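PDB 4HPP: probable glutamine synthetase from Pseudomonas aeruginosa, which belongs to the glutamine synthetase family, pairs an N-terminal domain with a catalytic domain, and binds a magnesium ion and glutamic acid. Local coordinates for residues T49-I54 and R421-L426; S57-S62 and L413-A418; A282-S287 and D337-P342. All coordinates share one frame; numbering follows the deposited sequence.

Contact 1: residues T49-I54 and R421-L426; sequences TPQDLI and RHELAL
Glu423 reaches from helix 410-427 across the ring of Pro50, the two side chains crossing at about a right angle. Its CB lies 4.1 Å from Thr49 CG2 and at a similar distance from Pro50 CD. CG, anti to the backbone N (chi1 176°), comes to 3.6 Å from Pro50 CD and also meets Gln51 OE1 at 3.7 Å. The chain runs on extended, bringing CD against Pro50 CG and CD and OE2 to 3.0 Å from Pro50 CD. The carboxylate is held from outside: OE2 forms a salt bridge with Lys420 NZ, and OE1 accepts from Ala285 N, with a weak bond from Tyr439 OH. Tyr439 OH also pairs with Gln51 NE2.

The rest is van der Waals contact. Thr49 CG2 meets the His422 ring obliquely, 3.6 Å from ND1, and His422 CE1 touches the backbone of Ile54. Leu426 lays CD1 by Thr49 OG1 and makes an apolar contact through CD2, 3.9 Å from Leu53 CD1. No hydrogen bond crosses. The loop segment begins with a type I beta turn closed by Asp52 N to Thr49 O, and Thr49 OG1 donates to an in-plane lone pair of Leu53 O (3.2 Å).

This loop, between strands 39-41 and 66-78, thus rests on helix 410-427, with helix 432-439 beside Pro50 and Gln51 and helix 391-399 packed on Leu424.

Contact 2: residues S57-S62 and L413-A418; sequences SSPWGS and LDTYLA
Trp60 presents the edge of its indole to Thr415, and contact of this kind, between aromatic edge and methyl, is the closest approach here. Thr415 CG2 sits near the ring plane, 3.3 Å from Trp60 NE1, and Thr415 OG1 lies at the same edge, in plane, 3.7 Å from Trp60 NE1. The side chains cross at about a right angle, and the ring end of Trp60 comes nearer the helix than its base.

Looser van der Waals packing follows. Pro59 CG and CD both lie 4.0 Å from Thr415 CB, these side chains also crossing at about a right angle, and Pro59 CG is 4.4 Å from Asp414 CB. Further along, Ser57 OG rests against the methyl of Ala418, 3.7 Å from its CB.

No hydrogen bond crosses; the loop keeps its own. Ser58 OG accepts from Trp60 N at 2.9 Å (N-H...O 159°), an ST turn, and Ser47 OG also bonds to this hydroxyl. The turn sets Pro59 CB over one face of the Trp60 ring, 4.2 Å above its plane and offset toward the rim.

The loop between strands 39-41 and 66-78 therefore lies at the surface along one side of helix 410-427; Trp104 meets the Trp60 ring with planes about 60° apart, and helix 391-399 packs on Leu413 and Leu417 of the same helix.

Contact 3: residues A282-S287 and D337-P342; sequences APTAAS and DATTCP
Ser287 OG donates to Asp337 OD1 at 2.7 Å, meeting it on the syn side and 18° out of the carboxylate plane. Beside this bond Thr284 and Thr339 reach toward each other tip to tip, Thr284 OG1 standing 3.1 Å from Thr339 OG1. Thr284 OG1 is about as near Ser287 OG, so its one proton has two candidate acceptors. Pro283 packs beside them: its CD lies 3.2 Å from Thr339 OG1, and its CG makes an apolar contact with Thr340 CG2 at 3.5 Å, Pro283 and Thr340 crossing at about a right angle.

A second shell fixes these groups. Ser287 OG also accepts from Thr284 N at 3.2 Å (156°), which ties the serine to its own loop as it donates across. Asp337 OD2 takes Thr339 N on its anti lone pair, at 3.1 Å, forming an Asx turn; OD1 is left facing the serine. Thr340 OG1 donates to Asp337 O at 2.9 Å, nearly along the C=O axis, and steadies the type I turn from Asp337 to Thr340 while CG2, anti to the carbonyl carbon, faces Pro283.

The contact is wholly buried and joins two loops of the catalytic domain: one leads from helix 261-281 to helix 288-291, the other from strand 330-336 into helix 342-358, where Cys341 is the N-cap. Helix 410-427 packs on Pro283 and Thr284.

Contacts 1 and 2 are made by successive parts of one N-terminal-domain loop lying on helix 410-427, with centres 12 Å apart; both join that domain to the catalytic domain. Contact 3 lies inside the catalytic domain, 13 Å from contact 1 and 19 Å from contact 2, centre to centre. The same helix bridges them, through the bond from Glu423 to the 282-287 loop and through Tyr416 OH, which packs 3.0 Å from Pro283 CB. Contact 3 is also near the pocket, the Asp337 side chain being about 7 Å from the bound glutamic acid, whereas the Pro50 side chain of contact 1 lies about 10 Å from a calcium ion.

Contact 1: residues T49-I54 and R421-L426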
loop_
_atom_site.group_PDB
_atom_site.type_symbol
_atom_site.label_atom_id
_atom_site.label_comp_id
_atom_site.label_asym_id
_atom_site.label_seq_id
_atom_site.Cartn_x
_atom_site.Cartn_y
_atom_site.Cartn_z
ATOM N N THR A 49 34.539 26.232 -0.898
ATOM C CA THR A 49 35.194 24.972 -1.221
ATOM C C THR A 49 34.120 23.925 -1.494
ATOM O O THR A 49 32.960 24.158 -1.200
ATOM C CB THR A 49 36.087 24.453 -0.047
ATOM O OG1 THR A 49 35.293 24.307 1.134
ATOM C CG2 THR A 49 37.241 25.388 0.219
ATOM N N PRO A 50 34.508 22.740 -2.016
ATOM C CA PRO A 50 33.449 21.742 -2.156
ATOM C C PRO A 50 32.674 21.427 -0.864
ATOM O O PRO A 50 31.507 21.038 -0.915
ATOM C CB PRO A 50 34.203 20.526 -2.687
ATOM C CG PRO A 50 35.328 21.119 -3.514
ATOM C CD PRO A 50 35.721 22.391 -2.797
ATOM N N GLN A 51 33.295 21.638 0.285
ATOM C CA GLN A 51 32.686 21.266 1.558
ATOM C C GLN A 51 31.876 22.414 2.132
ATOM O O GLN A 51 31.441 22.366 3.275
ATOM C CB GLN A 51 33.741 20.769 2.551
ATOM C CG GLN A 51 34.494 19.544 2.064
ATOM C CD GLN A 51 35.567 19.871 1.020
ATOM O OE1 GLN A 51 35.949 21.041 0.817
ATOM N NE2 GLN A 51 36.040 18.829 0.325
ATOM N N ASP A 52 31.695 23.440 1.310
ATOM C CA ASP A 52 30.834 24.592 1.613
ATOM C C ASP A 52 31.379 25.563 2.642
ATOM O O ASP A 52 30.619 26.311 3.256
ATOM C CB ASP A 52 29.379 24.155 1.919
ATOM C CG ASP A 52 28.509 24.026 0.625
ATOM O OD1 ASP A 52 29.007 24.438 -0.469
ATOM O OD2 ASP A 52 27.360 23.525 0.723
ATOM N N LEU A 53 32.700 25.576 2.804
ATOM C CA LEU A 53 33.344 26.478 3.771
ATOM C C LEU A 53 34.134 27.543 3.055
ATOM O O LEU A 53 34.720 27.307 2.005
ATOM C CB LEU A 53 34.217 25.717 4.804
ATOM C CG LEU A 53 33.320 25.050 5.869
ATOM C CD1 LEU A 53 33.866 23.729 6.410
ATOM C CD2 LEU A 53 32.924 26.025 6.991
ATOM N N ILE A 54 34.099 28.727 3.632
ATOM C CA ILE A 54 34.954 29.831 3.262
ATOM C C ILE A 54 36.013 30.030 4.384
ATOM O O ILE A 54 35.687 29.949 5.594
ATOM C CB ILE A 54 34.093 31.084 3.109
ATOM C CG1 ILE A 54 33.255 30.984 1.820
ATOM C CG2 ILE A 54 34.966 32.317 3.061
ATOM C CD1 ILE A 54 31.990 31.833 1.814
ATOM N N ARG A 421 43.651 25.255 -1.517
ATOM C CA ARG A 421 44.440 24.985 -0.304
ATOM C C ARG A 421 43.494 24.597 0.827
ATOM O O ARG A 421 43.727 23.590 1.599
ATOM C CB ARG A 421 45.191 26.267 0.128
ATOM C CG ARG A 421 46.419 26.617 -0.698
ATOM C CD ARG A 421 47.374 25.409 -0.803
ATOM N NE ARG A 421 48.349 25.620 -1.876
ATOM C CZ ARG A 421 49.131 24.677 -2.389
ATOM N NH1 ARG A 421 49.070 23.442 -1.932
ATOM N NH2 ARG A 421 49.980 24.983 -3.364
ATOM N N HIS A 422 42.432 25.420 0.898
ATOM C CA HIS A 422 41.433 25.296 1.905
ATOM C C HIS A 422 40.651 24.031 1.720
ATOM O O HIS A 422 40.353 23.303 2.701
ATOM C CB HIS A 422 40.563 26.526 1.955
ATOM C CG HIS A 422 39.532 26.473 3.055
ATOM N ND1 HIS A 422 38.434 27.254 3.064
ATOM C CD2 HIS A 422 39.453 25.657 4.194
ATOM C CE1 HIS A 422 37.694 26.955 4.159
ATOM N NE2 HIS A 422 38.332 25.979 4.846
ATOM N N GLU A 423 40.341 23.718 0.467
ATOM C CA GLU A 423 39.715 22.451 0.197
ATOM C C GLU A 423 40.649 21.339 0.685
ATOM O O GLU A 423 40.213 20.437 1.391
ATOM C CB GLU A 423 39.383 22.295 -1.288
ATOM C CG GLU A 423 38.807 20.927 -1.589
ATOM C CD GLU A 423 38.668 20.634 -3.067
ATOM O OE1 GLU A 423 38.759 19.442 -3.423
ATOM O OE2 GLU A 423 38.447 21.572 -3.861
ATOM N N LEU A 424 41.933 21.398 0.342
ATOM C CA LEU A 424 42.813 20.302 0.778
ATOM C C LEU A 424 43.100 20.311 2.279
ATOM O O LEU A 424 43.165 19.244 2.894
ATOM C CB LEU A 424 44.047 20.100 -0.115
ATOM C CG LEU A 424 45.217 21.049 -0.263
ATOM C CD1 LEU A 424 46.355 20.670 0.693
ATOM C CD2 LEU A 424 45.701 20.980 -1.706
ATOM N N ALA A 425 43.194 21.494 2.891
ATOM C CA ALA A 425 43.141 21.536 4.374
ATOM C C ALA A 425 41.948 20.708 4.828
ATOM O O ALA A 425 42.113 19.784 5.631
ATOM C CB ALA A 425 43.056 22.954 4.963
ATOM N N LEU A 426 40.751 20.982 4.306
ATOM C CA LEU A 426 39.596 20.343 4.917
ATOM C C LEU A 426 39.621 18.826 4.806
ATOM O O LEU A 426 38.890 18.142 5.529
ATOM C CB LEU A 426 38.285 20.922 4.414
ATOM C CG LEU A 426 37.992 22.361 4.852
ATOM C CD1 LEU A 426 36.999 23.008 3.874
ATOM C CD2 LEU A 426 37.502 22.386 6.311
#

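Contact 2: residues S57-S62 and L413-A418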
loop_
_atom_site.group_PDB
_atom_site.type_symbol
_atom_site.label_atom_id
_atom_site.label_comp_id
_atom_site.label_asym_id
_atom_site.label_seq_id
_atom_site.Cartn_x
_atom_site.Cartn_y
_atom_site.Cartn_z
ATOM N N SER A 57 41.174 33.489 4.493
ATOM C CA SER A 57 42.140 33.685 3.379
ATOM C C SER A 57 41.525 34.182 2.068
ATOM O O SER A 57 42.235 34.371 1.082
ATOM C CB SER A 57 42.893 32.380 3.078
ATOM O OG SER A 57 42.094 31.507 2.285
ATOM N N SER A 58 40.203 34.354 2.060
ATOM C CA SER A 58 39.457 34.891 0.923
ATOM C C SER A 58 39.759 36.367 0.713
ATOM O O SER A 58 39.905 37.100 1.686
ATOM C CB SER A 58 37.962 34.743 1.182
ATOM O OG SER A 58 37.230 35.593 0.320
ATOM N N PRO A 59 39.830 36.815 -0.552
ATOM C CA PRO A 59 40.027 38.237 -0.780
ATOM C C PRO A 59 38.732 39.030 -0.664
ATOM O O PRO A 59 38.774 40.267 -0.775
ATOM C CB PRO A 59 40.549 38.310 -2.235
ATOM C CG PRO A 59 40.712 36.906 -2.700
ATOM C CD PRO A 59 39.822 36.069 -1.815
ATOM N N TRP A 60 37.614 38.340 -0.419
ATOM C CA TRP A 60 36.289 38.921 -0.702
ATOM C C TRP A 60 35.440 39.337 0.465
ATOM O O TRP A 60 34.407 39.994 0.261
ATOM C CB TRP A 60 35.487 38.031 -1.661
ATOM C CG TRP A 60 36.214 37.775 -2.953
ATOM C CD1 TRP A 60 36.680 36.565 -3.435
ATOM C CD2 TRP A 60 36.627 38.779 -3.966
ATOM N NE1 TRP A 60 37.322 36.738 -4.648
ATOM C CE2 TRP A 60 37.331 38.032 -5.015
ATOM C CE3 TRP A 60 36.487 40.179 -4.097
ATOM C CZ2 TRP A 60 37.870 38.660 -6.127
ATOM C CZ3 TRP A 60 37.033 40.802 -5.236
ATOM C CH2 TRP A 60 37.717 40.059 -6.218
ATOM N N GLY A 61 35.856 38.981 1.683
ATOM C CA GLY A 61 35.186 39.462 2.894
ATOM C C GLY A 61 35.116 40.988 2.927
ATOM O O GLY A 61 36.019 41.680 2.427
ATOM N N SER A 62 34.046 41.515 3.525
ATOM C CA SER A 62 33.686 42.935 3.397
ATOM C C SER A 62 33.181 43.241 1.985
ATOM O O SER A 62 31.962 43.250 1.762
ATOM C CB SER A 62 34.837 43.878 3.793
ATOM O OG SER A 62 34.578 45.207 3.357
ATOM N N LEU A 413 42.840 33.904 -9.736
ATOM C CA LEU A 413 43.893 32.997 -9.442
ATOM C C LEU A 413 44.040 32.887 -7.909
ATOM O O LEU A 413 44.046 31.764 -7.365
ATOM C CB LEU A 413 45.149 33.449 -10.183
ATOM C CG LEU A 413 46.465 32.705 -10.009
ATOM C CD1 LEU A 413 46.330 31.198 -10.263
ATOM C CD2 LEU A 413 47.451 33.372 -10.954
ATOM N N ASP A 414 44.062 34.054 -7.240
ATOM C CA ASP A 414 44.150 34.188 -5.771
ATOM C C ASP A 414 43.009 33.497 -5.107
ATOM O O ASP A 414 43.216 32.716 -4.134
ATOM C CB ASP A 414 44.061 35.651 -5.314
ATOM C CG ASP A 414 45.293 36.473 -5.645
ATOM O OD1 ASP A 414 46.062 36.146 -6.588
ATOM O OD2 ASP A 414 45.469 37.491 -4.950
ATOM N N THR A 415 41.798 33.794 -5.597
ATOM C CA THR A 415 40.611 33.215 -4.961
ATOM C C THR A 415 40.519 31.693 -5.188
ATOM O O THR A 415 40.198 30.921 -4.259
ATOM C CB THR A 415 39.340 34.046 -5.199
ATOM O OG1 THR A 415 38.193 33.198 -5.282
ATOM C CG2 THR A 415 39.461 34.889 -6.437
ATOM N N TYR A 416 40.937 31.269 -6.378
ATOM C CA TYR A 416 41.054 29.848 -6.700
ATOM C C TYR A 416 42.125 29.167 -5.884
ATOM O O TYR A 416 41.882 28.156 -5.199
ATOM C CB TYR A 416 41.341 29.648 -8.190
ATOM C CG TYR A 416 41.195 28.205 -8.592
ATOM C CD1 TYR A 416 42.284 27.329 -8.564
ATOM C CD2 TYR A 416 39.952 27.684 -8.934
ATOM C CE1 TYR A 416 42.142 25.989 -8.904
ATOM C CE2 TYR A 416 39.807 26.348 -9.275
ATOM C CZ TYR A 416 40.894 25.514 -9.267
ATOM O OH TYR A 416 40.736 24.205 -9.605
ATOM N N LEU A 417 43.327 29.717 -5.966
ATOM C CA LEU A 417 44.465 29.154 -5.257
ATOM C C LEU A 417 44.257 29.060 -3.763
ATOM O O LEU A 417 44.692 28.106 -3.126
ATOM C CB LEU A 417 45.697 30.013 -5.504
ATOM C CG LEU A 417 46.531 29.779 -6.756
ATOM C CD1 LEU A 417 47.730 30.694 -6.656
ATOM C CD2 LEU A 417 46.965 28.317 -6.912
ATOM N N ALA A 418 43.586 30.050 -3.198
ATOM C CA ALA A 418 43.283 30.012 -1.764
ATOM C C ALA A 418 42.169 29.051 -1.443
ATOM O O ALA A 418 42.273 28.226 -0.478
ATOM C CB ALA A 418 42.941 31.383 -1.266
#

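Contact 3: residues A282-S287 and D337-P342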
loop_
_atom_site.group_PDB
_atom_site.type_symbol
_atom_site.label_atom_id
_atom_site.label_comp_id
_atom_site.label_asym_id
_atom_site.label_seq_id
_atom_site.Cartn_x
_atom_site.Cartn_y
_atom_site.Cartn_z
ATOM N N ALA A 282 41.558 18.755 -13.352
ATOM C CA ALA A 282 41.325 17.696 -12.344
ATOM C C ALA A 282 41.471 18.331 -10.957
ATOM O O ALA A 282 42.406 18.012 -10.235
ATOM C CB ALA A 282 42.299 16.531 -12.530
ATOM N N PRO A 283 40.533 19.229 -10.587
ATOM C CA PRO A 283 40.774 20.258 -9.609
ATOM C C PRO A 283 40.352 19.887 -8.230
ATOM O O PRO A 283 40.314 20.761 -7.376
ATOM C CB PRO A 283 39.845 21.380 -10.067
ATOM C CG PRO A 283 38.806 20.715 -10.916
ATOM C CD PRO A 283 39.126 19.256 -10.994
ATOM N N THR A 284 39.982 18.646 -7.984
ATOM C CA THR A 284 39.628 18.355 -6.588
ATOM C C THR A 284 40.529 17.285 -6.020
ATOM O O THR A 284 41.181 16.527 -6.768
ATOM C CB THR A 284 38.166 17.912 -6.384
ATOM O OG1 THR A 284 37.916 16.745 -7.162
ATOM C CG2 THR A 284 37.195 19.013 -6.784
ATOM N N ALA A 285 40.542 17.216 -4.695
ATOM C CA ALA A 285 41.347 16.212 -3.987
ATOM C C ALA A 285 41.026 14.783 -4.498
ATOM O O ALA A 285 41.950 13.990 -4.742
ATOM C CB ALA A 285 41.151 16.336 -2.467
ATOM N N ALA A 286 39.728 14.486 -4.702
ATOM C CA ALA A 286 39.281 13.191 -5.239
ATOM C C ALA A 286 39.721 12.944 -6.671
ATOM O O ALA A 286 39.634 11.798 -7.147
ATOM C CB ALA A 286 37.770 13.022 -5.124
ATOM N N SER A 287 40.204 13.994 -7.351
ATOM C CA SER A 287 40.570 13.855 -8.754
ATOM C C SER A 287 41.794 12.966 -8.907
ATOM O O SER A 287 41.957 12.261 -9.934
ATOM C CB SER A 287 40.791 15.206 -9.409
ATOM O OG SER A 287 39.562 15.904 -9.550
ATOM N N ASP A 337 37.639 15.775 -15.324
ATOM C CA ASP A 337 36.555 15.103 -14.614
ATOM C C ASP A 337 35.417 16.091 -14.318
ATOM O O ASP A 337 35.527 17.308 -14.664
ATOM C CB ASP A 337 37.054 14.346 -13.378
ATOM C CG ASP A 337 37.702 15.234 -12.332
ATOM O OD1 ASP A 337 38.880 14.970 -11.972
ATOM O OD2 ASP A 337 37.048 16.162 -11.816
ATOM N N ALA A 338 34.303 15.604 -13.759
ATOM C CA ALA A 338 33.127 16.498 -13.590
ATOM C C ALA A 338 33.154 17.407 -12.349
ATOM O O ALA A 338 32.206 18.181 -12.125
ATOM C CB ALA A 338 31.856 15.706 -13.635
ATOM N N THR A 339 34.211 17.312 -11.526
ATOM C CA THR A 339 34.369 18.221 -10.395
ATOM C C THR A 339 34.851 19.579 -10.903
ATOM O O THR A 339 34.900 20.555 -10.152
ATOM C CB THR A 339 35.369 17.709 -9.321
ATOM O OG1 THR A 339 36.664 17.608 -9.900
ATOM C CG2 THR A 339 34.965 16.371 -8.812
ATOM N N THR A 340 35.184 19.657 -12.184
ATOM C CA THR A 340 35.538 20.977 -12.774
ATOM C C THR A 340 34.402 21.956 -12.962
ATOM O O THR A 340 33.251 21.603 -12.838
ATOM C CB THR A 340 36.115 20.839 -14.184
ATOM O OG1 THR A 340 35.153 20.169 -15.014
ATOM C CG2 THR A 340 37.413 20.084 -14.093
ATOM N N CYS A 341 34.766 23.203 -13.242
ATOM C CA CYS A 341 33.855 24.201 -13.777
ATOM C C CYS A 341 33.988 24.252 -15.333
ATOM O O CYS A 341 34.914 24.831 -15.863
ATOM C CB CYS A 341 34.084 25.557 -13.087
ATOM S SG CYS A 341 33.445 26.955 -14.051
ATOM N N PRO A 342 33.071 23.624 -16.078
ATOM C CA PRO A 342 33.247 23.556 -17.572
ATOM C C PRO A 342 33.940 24.769 -18.248
ATOM O O PRO A 342 34.866 24.593 -19.050
ATOM C CB PRO A 342 31.813 23.397 -18.075
ATOM C CG PRO A 342 31.102 22.696 -16.960
ATOM C CD PRO A 342 31.855 22.896 -15.645
#